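Side-chain contacts in putative alpha/beta hydrolase fold protein (Candidatus Nitrososphaera gargensis, PDB 5A62), which probably acts as a hydrolase of the alpha/beta hydrolase fold, most likely a carboxylesterase: residues Asp174-Arg177 against Glu178-Lys182; Thr140-Val143 against Ala144-Gly148; Leu4-Pro7 against Ser8-Val11; Thr73-Asp76 against Leu77-Leu81. All coordinates share one frame; numbering follows the deposited sequence. Where two conformers were deposited one is given.

Contact 1: residues Asp174-Arg177 against Glu178-Lys182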
loop_
_atom_site.group_PDB
_atom_site.type_symbol
_atom_site.label_atom_id
_atom_site.label_comp_id
_atom_site.label_asym_id
_atom_site.label_seq_id
_atom_site.Cartn_x
_atom_site.Cartn_y
_atom_site.Cartn_z
ATOM N N ASP A 174 -29.430 6.481 -4.130
ATOM C CA ASP A 174 -29.146 7.840 -4.273
ATOM C C ASP A 174 -28.401 8.395 -3.065
ATOM O O ASP A 174 -27.543 9.276 -3.245
ATOM C CB ASP A 174 -30.474 8.614 -4.514
ATOM C CG ASP A 174 -30.958 8.469 -5.879
ATOM O OD1 ASP A 174 -30.283 8.059 -6.804
ATOM O OD2 ASP A 174 -32.152 8.843 -6.099
ATOM N N PHE A 175 -28.684 7.906 -1.877
ATOM C CA PHE A 175 -27.910 8.235 -0.683
ATOM C C PHE A 175 -26.432 7.776 -0.842
ATOM O O PHE A 175 -25.500 8.585 -0.674
ATOM C CB PHE A 175 -28.585 7.614 0.502
ATOM C CG PHE A 175 -27.890 7.770 1.842
ATOM C CD1 PHE A 175 -27.198 8.900 2.180
ATOM C CD2 PHE A 175 -27.987 6.757 2.773
ATOM C CE1 PHE A 175 -26.622 9.011 3.468
ATOM C CE2 PHE A 175 -27.367 6.870 4.009
ATOM C CZ PHE A 175 -26.711 8.027 4.342
ATOM N N PHE A 176 -26.248 6.557 -1.325
ATOM C CA PHE A 176 -24.928 6.093 -1.627
ATOM C C PHE A 176 -24.220 6.990 -2.621
ATOM O O PHE A 176 -23.041 7.353 -2.427
ATOM C CB PHE A 176 -24.958 4.665 -2.147
ATOM C CG PHE A 176 -23.633 4.154 -2.611
ATOM C CD1 PHE A 176 -22.770 3.592 -1.740
ATOM C CD2 PHE A 176 -23.292 4.246 -3.930
ATOM C CE1 PHE A 176 -21.537 3.133 -2.173
ATOM C CE2 PHE A 176 -22.070 3.754 -4.366
ATOM C CZ PHE A 176 -21.222 3.225 -3.449
ATOM N N ARG A 177 -24.870 7.389 -3.710
ATOM C CA ARG A 177 -24.261 8.307 -4.683
ATOM C C ARG A 177 -23.784 9.569 -4.046
ATOM O O ARG A 177 -22.640 9.976 -4.272
ATOM C CB ARG A 177 -25.242 8.739 -5.768
ATOM C CG ARG A 177 -25.543 7.665 -6.786
ATOM C CD ARG A 177 -26.540 8.150 -7.849
ATOM N NE ARG A 177 -26.730 7.160 -8.925
ATOM C CZ ARG A 177 -27.722 6.267 -8.965
ATOM N NH1 ARG A 177 -28.656 6.232 -8.024
ATOM N NH2 ARG A 177 -27.779 5.369 -9.955
ATOM N N GLU A 178 -24.676 10.186 -3.268
ATOM C CA GLU A 178 -24.372 11.429 -2.550
ATOM C C GLU A 178 -23.067 11.271 -1.819
ATOM O O GLU A 178 -22.134 12.083 -2.078
ATOM C CB GLU A 178 -25.500 11.902 -1.594
ATOM C CG GLU A 178 -25.303 13.362 -1.089
ATOM C CD GLU A 178 -25.796 14.494 -2.020
ATOM O OE1 GLU A 178 -25.551 14.471 -3.270
ATOM O OE2 GLU A 178 -26.409 15.479 -1.477
ATOM N N VAL A 179 -23.016 10.223 -0.992
ATOM C CA VAL A 179 -21.912 10.033 -0.052
ATOM C C VAL A 179 -20.623 9.703 -0.857
ATOM O O VAL A 179 -19.601 10.370 -0.740
ATOM C CB VAL A 179 -22.220 8.937 0.926
ATOM C CG1 VAL A 179 -20.970 8.469 1.710
ATOM C CG2 VAL A 179 -23.377 9.340 1.855
ATOM N N PHE A 180 -20.711 8.669 -1.683
ATOM C CA PHE A 180 -19.523 8.106 -2.339
ATOM C C PHE A 180 -18.820 9.108 -3.197
ATOM O O PHE A 180 -17.587 9.174 -3.275
ATOM C CB PHE A 180 -19.931 6.854 -3.115
ATOM C CG PHE A 180 -18.789 6.047 -3.638
ATOM C CD1 PHE A 180 -18.201 5.073 -2.820
ATOM C CD2 PHE A 180 -18.286 6.258 -4.907
ATOM C CE1 PHE A 180 -17.167 4.292 -3.336
ATOM C CE2 PHE A 180 -17.265 5.494 -5.403
ATOM C CZ PHE A 180 -16.692 4.577 -4.593
ATOM N N THR A 181 -19.590 9.930 -3.925
ATOM C CA THR A 181 -19.009 10.807 -4.910
ATOM C C THR A 181 -18.330 12.047 -4.281
ATOM O O THR A 181 -17.712 12.808 -5.007
ATOM C CB THR A 181 -20.005 11.199 -6.007
ATOM O OG1 THR A 181 -21.045 11.949 -5.405
ATOM C CG2 THR A 181 -20.478 9.988 -6.718
ATOM N N LYS A 182 -18.319 12.155 -2.950
ATOM C CA LYS A 182 -17.486 13.147 -2.283
ATOM C C LYS A 182 -16.037 12.627 -2.076
ATOM O O LYS A 182 -15.199 13.407 -1.600
ATOM C CB LYS A 182 -18.021 13.509 -0.907
ATOM C CG LYS A 182 -19.442 13.915 -0.754
ATOM C CD LYS A 182 -19.709 15.121 -1.532
ATOM C CE LYS A 182 -20.982 15.795 -0.972
ATOM N NZ LYS A 182 -22.092 15.194 -1.650
#
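Phe176 and Phe180, one turn apart near the C-terminal end of helix 170-180 of this alpha/beta hydrolase fold, lie side by side and point the same way. Followed outward, CB of Phe180 sits above one face of the Phe176 ring, offset toward its rim; it is 4.0 Å from the ring centroid and 17° off the ring normal, a CH-pi contact. CG comes next, close to both CZ and CE2 of Phe176, and CD1 reaches Phe176 CZ at 3.6 Å. Beyond that the rings part: their planes are nearly parallel, at 22°, but slid so far that they barely overlap. Both side chains start anti to the backbone N (chi1 174° in Phe176), which gives them their common direction. Trp249 meets Phe176 edge-to-face. On another side of the helix, Phe175 CE1 touches Val179 CG2 at 3.6 Å. Arg177 NH1 forms a salt bridge with Asp174 OD1, though its hydrogen bond is weak in angle; Asp174 OD2 pairs with Lys170, and Arg177 NE with Glu154. At the helix end Arg177 O takes two bonds from opposite faces of its carbonyl plane, from Thr181 N at 3.1 Å and from Thr181 OG1 at 2.8 Å.

Contact 2: residues Thr140-Val143 against Ala144-Gly148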
loop_
_atom_site.group_PDB
_atom_site.type_symbol
_atom_site.label_atom_id
_atom_site.label_comp_id
_atom_site.label_asym_id
_atom_site.label_seq_id
_atom_site.Cartn_x
_atom_site.Cartn_y
_atom_site.Cartn_z
ATOM N N THR A 140 -11.875 -1.473 -9.372
ATOM C CA THR A 140 -12.469 -0.241 -8.917
ATOM C C THR A 140 -11.432 0.900 -8.957
ATOM O O THR A 140 -11.758 2.019 -9.336
ATOM C CB THR A 140 -13.103 -0.325 -7.538
ATOM O OG1 THR A 140 -12.105 -0.750 -6.590
ATOM C CG2 THR A 140 -14.247 -1.350 -7.578
ATOM N N ARG A 141 -10.172 0.635 -8.610
ATOM C CA ARG A 141 -9.146 1.665 -8.767
ATOM C C ARG A 141 -9.038 2.131 -10.230
ATOM O O ARG A 141 -8.925 3.319 -10.499
ATOM C CB ARG A 141 -7.765 1.210 -8.261
ATOM C CG ARG A 141 -7.632 1.231 -6.739
ATOM C CD ARG A 141 -6.190 0.986 -6.298
ATOM N NE ARG A 141 -5.747 -0.340 -6.569
ATOM C CZ ARG A 141 -5.956 -1.375 -5.786
ATOM N NH1 ARG A 141 -6.573 -1.163 -4.642
ATOM N NH2 ARG A 141 -5.584 -2.581 -6.143
ATOM N N GLU A 142 -9.089 1.156 -11.142
ATOM C CA GLU A 142 -8.920 1.482 -12.569
ATOM C C GLU A 142 -10.080 2.367 -13.038
ATOM O O GLU A 142 -9.832 3.366 -13.734
ATOM C CB GLU A 142 -8.887 0.204 -13.366
ATOM C CG GLU A 142 -8.710 0.446 -14.851
ATOM C CD GLU A 142 -8.652 -0.837 -15.684
ATOM O OE1 GLU A 142 -8.708 -1.977 -15.145
ATOM O OE2 GLU A 142 -8.592 -0.687 -16.948
ATOM N N VAL A 143 -11.298 2.010 -12.629
ATOM C CA VAL A 143 -12.408 2.903 -12.986
ATOM C C VAL A 143 -12.268 4.296 -12.359
ATOM O O VAL A 143 -12.474 5.333 -12.976
ATOM C CB VAL A 143 -13.780 2.304 -12.626
ATOM C CG1 VAL A 143 -14.880 3.311 -12.953
ATOM C CG2 VAL A 143 -13.979 1.002 -13.341
ATOM N N ALA A 144 -11.919 4.369 -11.095
ATOM C CA ALA A 144 -11.765 5.659 -10.431
ATOM C C ALA A 144 -10.756 6.532 -11.169
ATOM O O ALA A 144 -10.970 7.722 -11.385
ATOM C CB ALA A 144 -11.303 5.477 -8.987
ATOM N N ILE A 145 -9.628 5.941 -11.536
ATOM C CA ILE A 145 -8.561 6.691 -12.181
ATOM C C ILE A 145 -8.909 7.098 -13.626
ATOM O O ILE A 145 -8.621 8.243 -14.012
ATOM C CB ILE A 145 -7.250 5.886 -12.119
ATOM C CG1 ILE A 145 -6.840 5.738 -10.682
ATOM C CG2 ILE A 145 -6.117 6.625 -12.902
ATOM C CD1 ILE A 145 -5.837 4.585 -10.460
ATOM N N THR A 146 -9.483 6.169 -14.348
ATOM C CA THR A 146 -9.711 6.399 -15.786
ATOM C C THR A 146 -11.003 7.192 -16.026
ATOM O O THR A 146 -11.047 8.066 -16.915
ATOM C CB THR A 146 -9.659 5.088 -16.553
ATOM O OG1 THR A 146 -10.630 4.157 -16.091
ATOM C CG2 THR A 146 -8.299 4.494 -16.396
ATOM N N GLN A 147 -12.031 6.938 -15.231
ATOM C CA GLN A 147 -13.409 7.439 -15.479
ATOM C C GLN A 147 -13.927 8.355 -14.390
ATOM O O GLN A 147 -14.858 9.128 -14.656
ATOM C CB GLN A 147 -14.398 6.324 -15.654
ATOM C CG GLN A 147 -14.110 5.299 -16.761
ATOM C CD GLN A 147 -15.325 4.410 -17.031
ATOM O OE1 GLN A 147 -16.454 4.913 -17.171
ATOM N NE2 GLN A 147 -15.123 3.121 -17.120
ATOM N N GLY A 148 -13.356 8.303 -13.183
ATOM C CA GLY A 148 -13.755 9.089 -12.096
ATOM C C GLY A 148 -14.745 8.452 -11.145
ATOM O O GLY A 148 -15.265 7.379 -11.341
#
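The C-terminal turns of helix 136-147 bring Thr146 back onto Glu142 and Gln147 onto Val143, before the chain turns at Gly148 into helix 149-157. Glu142 O is gripped twice by one residue: Thr146 N lies 2.9 Å from Glu142 O, and Thr146 OG1 lies 2.6 Å from the same oxygen. The two donors arrive from opposite faces of the carbonyl plane, the hydroxyl from well above it, 37° out. With chi1 at 59°, OG1 sits between the backbone N and the carbonyl carbon, and this turns it back toward the preceding turn. Val143 O accepts from Gln147 N at 2.8 Å and, weakly, from Gly148 N at 3.1 Å. Alongside, Val143 CG1 meets Gln147 CB at 4.1 Å, the two side chains running at a slant to each other. Ile145 lays CG1 and CD1 against Arg141 O, with CG1 at 3.2 Å. Gly148 is the first residue to leave helical angles, with positive phi (95°), and is the N-cap of the next helix. Arg141 NH1 hydrogen-bonds Thr192 OG1 of helix 185-194. Helix 136-147 packs against both helix 185-194, where Phe188 and Val189 touch Ala144 and Ile145, and helix 149-157, where Leu152 meets Val143; Ile145 also packs on Thr69 of the second subunit.

Contact 3: residues Leu4-Pro7 against Ser8-Val11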
loop_
_atom_site.group_PDB
_atom_site.type_symbol
_atom_site.label_atom_id
_atom_site.label_comp_id
_atom_site.label_asym_id
_atom_site.label_seq_id
_atom_site.Cartn_x
_atom_site.Cartn_y
_atom_site.Cartn_z
ATOM N N LEU A 4 -8.584 19.883 11.993
ATOM C CA LEU A 4 -7.375 19.657 12.731
ATOM C C LEU A 4 -6.245 19.463 11.750
ATOM O O LEU A 4 -6.172 18.401 11.040
ATOM C CB LEU A 4 -7.521 18.468 13.654
ATOM C CG LEU A 4 -6.239 18.079 14.382
ATOM C CD1 LEU A 4 -5.605 19.180 15.258
ATOM C CD2 LEU A 4 -6.472 16.806 15.189
ATOM N N SER A 5 -5.347 20.412 11.609
ATOM C CA SER A 5 -4.284 20.389 10.627
ATOM C C SER A 5 -2.978 20.052 11.226
ATOM O O SER A 5 -2.609 20.572 12.267
ATOM C CB SER A 5 -4.200 21.711 9.869
ATOM O OG SER A 5 -5.481 22.080 9.312
ATOM N N SER A 6 -2.244 19.153 10.619
ATOM C CA SER A 6 -0.914 18.809 11.133
ATOM C C SER A 6 0.152 19.610 10.448
ATOM O O SER A 6 0.219 19.669 9.217
ATOM C CB SER A 6 -0.655 17.338 10.779
ATOM O OG SER A 6 0.768 17.054 10.924
ATOM N N PRO A 7 1.050 20.245 11.211
ATOM C CA PRO A 7 2.156 20.918 10.561
ATOM C C PRO A 7 3.167 19.938 9.995
ATOM O O PRO A 7 3.872 20.273 9.041
ATOM C CB PRO A 7 2.776 21.779 11.667
ATOM C CG PRO A 7 2.285 21.180 12.923
ATOM C CD PRO A 7 1.040 20.364 12.671
ATOM N N SER A 8 3.216 18.743 10.476
ATOM C CA SER A 8 4.270 17.819 10.012
ATOM C C SER A 8 3.918 16.976 8.793
ATOM O O SER A 8 4.832 16.601 8.041
ATOM C CB SER A 8 4.719 16.929 11.128
ATOM O OG SER A 8 3.642 16.336 11.772
ATOM N N ASN A 9 2.641 16.647 8.596
ATOM C CA ASN A 9 2.258 15.871 7.420
ATOM C C ASN A 9 1.220 16.591 6.541
ATOM O O ASN A 9 0.874 16.126 5.465
ATOM C CB ASN A 9 1.803 14.481 7.816
ATOM C CG ASN A 9 0.524 14.488 8.627
ATOM O OD1 ASN A 9 -0.288 15.353 8.501
ATOM N ND2 ASN A 9 0.354 13.488 9.460
ATOM N N SER A 10 0.818 17.816 6.920
ATOM C CA SER A 10 -0.112 18.655 6.203
ATOM C C SER A 10 -1.503 18.069 5.986
ATOM O O SER A 10 -2.296 18.663 5.285
ATOM C CB SER A 10 0.461 19.144 4.896
ATOM O OG SER A 10 1.744 19.762 5.122
ATOM N N VAL A 11 -1.826 16.988 6.650
ATOM C CA VAL A 11 -3.201 16.494 6.641
ATOM C C VAL A 11 -4.076 17.401 7.438
ATOM O O VAL A 11 -3.767 17.660 8.616
ATOM C CB VAL A 11 -3.275 15.058 7.167
ATOM C CG1 VAL A 11 -4.702 14.530 7.196
ATOM C CG2 VAL A 11 -2.425 14.079 6.274
HETATM O O HOH W 1 2.033 21.657 6.847
#
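Ser6 reaches across the turn that follows strand 3-5, and its hydroxyl oxygen becomes the hub of the tight part. OG of Ser6 accepts three bonds: a well-aligned one from Asn9 N at 3.0 Å (163° at the hydrogen), a weak one from Ser8 N, and one from the Ser8 hydroxyl, with Ser8 OG at 3.1 Å from Ser6 OG. The side chain of Ser6 is anti to its own nitrogen (chi1 164°), which carries OG over the turn toward these donors. Asn9 packs closely against it: its OD1 lies 3.0 Å from Ser6 CB. The same OD1 takes Val11 N at 2.9 Å, an Asx turn that fixes the rotation of the amide. Backbone bonds close the base, since Ser6 N donates to Val11 O at 2.9 Å, while Ser10 N reaches Ser6 O only weakly.

The looser side is at Pro7 and Ser10. There Pro7 O and Ser10 OG do not meet directly but are joined through a water, which lies 2.6 Å from Ser10 OG. Pro7 is solvent-exposed, whereas Val11 is buried against Arg59 and Asn65. Asn9 packs on Ile145 of the second subunit, and Lys68 and Asn65 of the same chain hold the carbonyls of Ser8 and Ser10. With the directions of 4-7 and 8-11 lying 143° apart, this is the connection of a beta-hairpin, joining the antiparallel strands 3-5 and 12-18 at one edge of the sheet.

Contact 4: residues Thr73-Asp76 against Leu77-Leu81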
loop_
_atom_site.group_PDB
_atom_site.type_symbol
_atom_site.label_atom_id
_atom_site.label_comp_id
_atom_site.label_asym_id
_atom_site.label_seq_id
_atom_site.Cartn_x
_atom_site.Cartn_y
_atom_site.Cartn_z
ATOM N N THR A 73 0.084 4.008 5.270
ATOM C CA THR A 73 -0.208 2.694 5.857
ATOM C C THR A 73 -1.345 2.859 6.822
ATOM O O THR A 73 -1.730 3.969 7.252
ATOM C CB THR A 73 0.961 2.101 6.601
ATOM O OG1 THR A 73 1.271 2.931 7.749
ATOM C CG2 THR A 73 2.167 2.000 5.696
ATOM N N MET A 74 -1.925 1.743 7.244
ATOM C CA MET A 74 -2.918 1.803 8.286
ATOM C C MET A 74 -2.416 2.513 9.521
ATOM O O MET A 74 -3.182 3.244 10.161
ATOM C CB MET A 74 -3.386 0.401 8.700
ATOM C CG MET A 74 -4.222 -0.394 7.713
ATOM S SD MET A 74 -5.610 0.490 6.996
ATOM C CE MET A 74 -6.511 0.770 8.447
ATOM N N GLN A 75 -1.163 2.312 9.880
ATOM C CA GLN A 75 -0.630 3.031 11.032
ATOM C C GLN A 75 -0.774 4.499 10.967
ATOM O O GLN A 75 -1.048 5.175 11.958
ATOM C CB GLN A 75 0.812 2.622 11.253
ATOM C CG GLN A 75 1.385 3.191 12.528
ATOM C CD GLN A 75 0.662 2.656 13.742
ATOM O OE1 GLN A 75 0.404 1.441 13.833
ATOM N NE2 GLN A 75 0.304 3.535 14.652
ATOM N N ASP A 76 -0.641 5.071 9.767
ATOM C CA ASP A 76 -0.839 6.486 9.568
ATOM C C ASP A 76 -2.259 6.904 9.899
ATOM O O ASP A 76 -2.460 7.957 10.465
ATOM C CB ASP A 76 -0.441 6.893 8.168
ATOM C CG ASP A 76 1.031 6.720 7.942
ATOM O OD1 ASP A 76 1.840 7.310 8.717
ATOM O OD2 ASP A 76 1.429 6.043 6.959
ATOM N N LEU A 77 -3.234 6.116 9.514
ATOM C CA LEU A 77 -4.620 6.394 9.865
ATOM C C LEU A 77 -4.846 6.287 11.389
ATOM O O LEU A 77 -5.613 7.058 11.966
ATOM C CB LEU A 77 -5.614 5.450 9.169
ATOM C CG LEU A 77 -5.621 5.561 7.660
ATOM C CD1 LEU A 77 -6.661 4.652 7.065
ATOM C CD2 LEU A 77 -5.846 6.973 7.123
ATOM N N ILE A 78 -4.176 5.392 12.037
ATOM C CA ILE A 78 -4.326 5.288 13.496
ATOM C C ILE A 78 -3.742 6.515 14.121
ATOM O O ILE A 78 -4.335 7.074 15.054
ATOM C CB ILE A 78 -3.643 4.014 14.034
ATOM C CG1 ILE A 78 -3.988 2.747 13.275
ATOM C CG2 ILE A 78 -3.956 3.858 15.532
ATOM C CD1 ILE A 78 -5.443 2.587 12.908
ATOM N N ASP A 79 -2.597 6.960 13.626
ATOM C CA ASP A 79 -1.973 8.174 14.154
ATOM C C ASP A 79 -2.868 9.386 13.895
ATOM O O ASP A 79 -2.980 10.243 14.794
ATOM C CB ASP A 79 -0.604 8.343 13.545
ATOM C CG ASP A 79 0.378 7.272 13.945
ATOM O OD1 ASP A 79 0.190 6.536 14.892
ATOM O OD2 ASP A 79 1.442 7.264 13.256
ATOM N N ASP A 80 -3.549 9.469 12.782
ATOM C CA ASP A 80 -4.486 10.584 12.550
ATOM C C ASP A 80 -5.539 10.584 13.589
ATOM O O ASP A 80 -5.955 11.646 14.105
ATOM C CB ASP A 80 -5.179 10.441 11.170
ATOM C CG ASP A 80 -4.243 10.612 9.957
ATOM O OD1 ASP A 80 -3.127 11.191 10.104
ATOM O OD2 ASP A 80 -4.681 10.133 8.876
ATOM N N LEU A 81 -6.097 9.424 13.919
ATOM C CA LEU A 81 -7.149 9.316 14.951
ATOM C C LEU A 81 -6.594 9.659 16.318
ATOM O O LEU A 81 -7.278 10.362 17.095
ATOM C CB LEU A 81 -7.682 7.892 14.971
ATOM C CG LEU A 81 -8.736 7.586 16.023
ATOM C CD1 LEU A 81 -9.914 8.494 15.944
ATOM C CD2 LEU A 81 -9.178 6.113 15.928
HETATM O O HOH W 2 1.580 8.968 10.811
HETATM O O HOH W 3 2.559 6.135 11.186
#
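The amide of Gln75 and the carboxylate of Asp79 meet with their planes 55° apart, across one turn at the start of helix 74-87 of the alpha/beta hydrolase fold. Gln75 NE2 donates a hydrogen bond to Asp79 OD1 at 3.0 Å, with OD1 almost in the amide plane, but the amide approaches OD1 from above the carboxylate plane, 46° out of it. The other end of the amide, OE1, is held by Gln111 of helix 100-111. Gln75 sets out anti to its nitrogen, and the bend at chi2 turns the amide along the helix toward Asp79, one turn on. On a neighbouring side, Asp76 OD1 and Asp79 OD2 stand 4.6 Å apart. Two waters lie within hydrogen-bonding reach of both carboxylates, though they have fewer protons than acceptors in reach; they probably ease the repulsion. Met74 CE touches Leu77 CD1 at 4.1 Å. Asp80 turns to Arg83 and Arg59, each through a salt bridge. Thr73 and Gln75 also pack on Phe138 of the second subunit. At the N-terminal end of the helix, where Thr73 occupies the N-cap position, the Asp76 carboxylate folds back on the cap residue: Thr73 N donates to Asp76 OD2 at 3.0 Å, on the lone pair facing away from OD1, and the bond is straight at 179°.

Overall arrangement
The four contacts follow one another along the chain in the order 3, 4, 2, 1. Contacts 3 and 4 are neighbours, their centres 13 Å apart, and Asn9 ND2 packs near Asp80 OD1 at 4.2 Å. Contacts 1 and 2 form the other pair, with centres 16 Å and nearest atoms about 7 Å apart; both pack on helix 149-157, which lies between them in the sequence. Centres across the two pairs are 25 to 28 Å apart. Contacts 2, 3 and 4 reach the second subunit, Thr146 of one chain meeting Ser8 of the other. In contact 4, Met74 lies near a probable nucleophile elbow (Gly97, Ser99, Gly101) without touching it.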